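Local structure of putative transcriptional regulator (Salmonella typhimurium, 1YYV) at residues Thr48-Phe51 / Ser52-Arg55. The protein is a putative transcriptional regulator of the HxlR-like helix-turn-helix family that probably binds DNA, its own role being unknown. Sequence-based numbering, arbitrary orientation.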
ATOM      1  N   THR A  48       3.648 -21.049   7.224  1.00 50.97           N
ATOM      2  CA  THR A  48       2.345 -21.155   7.884  1.00 50.99           C
ATOM      3  C   THR A  48       2.339 -20.560   9.303  1.00 50.76           C
ATOM      4  O   THR A  48       3.293 -20.755  10.051  1.00 51.61           O
ATOM      5  CB  THR A  48       1.881 -22.607   7.900  1.00 50.68           C
ATOM      6  OG1 THR A  48       1.892 -23.094   6.561  1.00 51.77           O
ATOM      7  CG2 THR A  48       0.466 -22.725   8.427  1.00 50.64           C
ATOM      8  N   HIS A  49       1.292 -19.788   9.618  1.00 49.81           N
ATOM      9  CA  HIS A  49       1.007 -19.255  10.948  1.00 48.17           C
ATOM     10  C   HIS A  49      -0.419 -19.594  11.248  1.00 48.16           C
ATOM     11  O   HIS A  49      -1.256 -19.586  10.332  1.00 47.86           O
ATOM     12  CB  HIS A  49       1.082 -17.737  10.939  1.00 48.34           C
ATOM     13  CG  HIS A  49       2.471 -17.200  10.841  1.00 48.35           C
ATOM     14  ND1 HIS A  49       3.292 -17.447   9.759  1.00 49.07           N
ATOM     15  CD2 HIS A  49       3.182 -16.418  11.684  1.00 47.57           C
ATOM     16  CE1 HIS A  49       4.460 -16.859   9.955  1.00 48.88           C
ATOM     17  NE2 HIS A  49       4.423 -16.241  11.122  1.00 48.09           N
ATOM     18  N   ARG A  50      -0.693 -19.888  12.526  1.00 48.18           N
ATOM     19  CA  ARG A  50      -2.046 -20.008  13.062  1.00 47.47           C
ATOM     20  C   ARG A  50      -2.523 -18.607  13.344  1.00 48.35           C
ATOM     21  O   ARG A  50      -1.710 -17.668  13.454  1.00 48.58           O
ATOM     22  CB  ARG A  50      -2.057 -20.883  14.323  0.51 47.99           C
ATOM     23  CG  ARG A  50      -1.271 -22.180  14.130  0.51 46.72           C
ATOM     24  CD  ARG A  50      -1.596 -23.265  15.118  0.51 44.66           C
ATOM     25  NE  ARG A  50      -0.695 -23.225  16.263  0.51 43.05           N
ATOM     26  CZ  ARG A  50      -0.301 -24.278  16.971  0.51 39.38           C
ATOM     27  NH1 ARG A  50      -0.699 -25.506  16.665  0.51 37.80           N
ATOM     28  NH2 ARG A  50       0.507 -24.086  17.996  0.51 38.15           N
ATOM     29  N   PHE A  51      -3.845 -18.441  13.446  1.00 48.37           N
ATOM     30  CA  PHE A  51      -4.422 -17.159  13.835  1.00 48.12           C
ATOM     31  C   PHE A  51      -3.719 -16.553  15.039  1.00 48.23           C
ATOM     32  O   PHE A  51      -3.473 -15.354  15.052  1.00 49.36           O
ATOM     33  CB  PHE A  51      -5.919 -17.300  14.110  1.00 47.75           C
ATOM     34  CG  PHE A  51      -6.641 -15.981  14.285  1.00 48.26           C
ATOM     35  CD1 PHE A  51      -7.305 -15.393  13.209  1.00 47.76           C
ATOM     36  CD2 PHE A  51      -6.665 -15.329  15.524  1.00 47.28           C
ATOM     37  CE1 PHE A  51      -7.995 -14.190  13.355  1.00 47.89           C
ATOM     38  CE2 PHE A  51      -7.350 -14.119  15.680  1.00 48.49           C
ATOM     39  CZ  PHE A  51      -8.015 -13.545  14.588  1.00 47.88           C
ATOM     40  N   SER A  52      -3.400 -17.372  16.045  1.00 48.88           N
ATOM     41  CA  SER A  52      -2.799 -16.914  17.319  1.00 49.03           C
ATOM     42  C   SER A  52      -1.359 -16.449  17.163  1.00 48.90           C
ATOM     43  O   SER A  52      -0.907 -15.608  17.910  1.00 48.63           O
ATOM     44  CB  SER A  52      -2.899 -17.999  18.437  1.00 49.52           C
ATOM     45  OG  SER A  52      -2.082 -19.150  18.156  1.00 50.33           O
ATOM     46  N   ASP A  53      -0.647 -17.010  16.193  1.00 50.09           N
ATOM     47  CA  ASP A  53       0.706 -16.586  15.833  1.00 51.57           C
ATOM     48  C   ASP A  53       0.745 -15.183  15.161  1.00 52.85           C
ATOM     49  O   ASP A  53       1.602 -14.350  15.494  1.00 53.41           O
ATOM     50  CB  ASP A  53       1.341 -17.628  14.903  1.00 51.58           C
ATOM     51  CG  ASP A  53       1.525 -18.989  15.564  1.00 53.45           C
ATOM     52  OD1 ASP A  53       1.342 -19.105  16.810  1.00 53.79           O
ATOM     53  OD2 ASP A  53       1.869 -19.953  14.826  1.00 55.16           O
ATOM     54  N   LEU A  54      -0.173 -14.925  14.224  1.00 53.30           N
ATOM     55  CA  LEU A  54      -0.306 -13.580  13.621  1.00 54.20           C
ATOM     56  C   LEU A  54      -0.669 -12.568  14.684  1.00 55.36           C
ATOM     57  O   LEU A  54      -0.002 -11.553  14.832  1.00 54.94           O
ATOM     58  CB  LEU A  54      -1.364 -13.557  12.515  1.00 52.65           C
ATOM     59  CG  LEU A  54      -1.039 -14.468  11.333  1.00 52.43           C
ATOM     60  CD1 LEU A  54      -2.251 -14.673  10.446  1.00 50.80           C
ATOM     61  CD2 LEU A  54       0.179 -13.948  10.547  1.00 48.29           C
ATOM     62  N   ARG A  55      -1.733 -12.876  15.428  1.00 57.19           N
ATOM     63  CA  ARG A  55      -2.241 -12.015  16.486  1.00 58.84           C
ATOM     64  C   ARG A  55      -1.135 -11.649  17.494  1.00 59.67           C
ATOM     65  O   ARG A  55      -1.170 -10.586  18.097  1.00 59.66           O
ATOM     66  CB  ARG A  55      -3.400 -12.737  17.166  1.00 59.14           C
ATOM     67  CG  ARG A  55      -3.974 -12.097  18.418  1.00 62.14           C
ATOM     68  CD  ARG A  55      -4.699 -10.826  18.088  1.00 66.98           C
ATOM     69  NE  ARG A  55      -5.771 -10.523  19.039  1.00 72.53           N
ATOM     70  CZ  ARG A  55      -5.591  -9.941  20.226  1.00 75.81           C
ATOM     71  NH1 ARG A  55      -4.371  -9.609  20.652  1.00 76.72           N
ATOM     72  NH2 ARG A  55      -6.642  -9.694  20.998  1.00 77.10           N
TER
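Leu54 lays its CD2 methyl against the foot of the His49 side chain, 3.9 Å from His49 CB, the two side chains crossing at about a right angle where a short strand gives way to a helix. Beside it, Asp53 CB packs 3.9 Å from His49 CD2, obliquely to the imidazole, whose plane stands 77° from that of the carboxylate. A histidine suits this buried place because its carbon atoms can pack against Asp53 and Leu54 while ND1 is hydrogen-bonded to the carbonyl O of Gly47. In this chemically methylated sample, NE2 also bonds NZ of the dimethyl-lysine at position 57. Arg50 takes the N-cap position. Its carbonyl O starts the helix by accepting a hydrogen bond from Leu54 N at 3.2 Å, with a weaker, bent one from Asp53 N; in the next step Arg55 N reaches Phe51 O at 3.1 Å, nearly straight (169°). The Asp53 carboxylate turns back toward the N-cap, CG anti to the carbonyl carbon (chi1 -64°), and OD2 takes a weak 3.4 Å bond from Arg50 N, half of a capping box. An aspartate at this early helical position should also be favourable to the helix dipole. Phe51 and Leu54 are nonpolar where they meet Leu70 of helix 66-76; buried Leu54 also rests on Leu44, and Phe51 on Leu66. His49 and Phe51 make backbone hydrogen bonds with Tyr93 and Val91, adding strand 49-50 to the edge of hairpin 79-84/90-95, consistent with the winged helix-turn-helix fold of HxlR proteins.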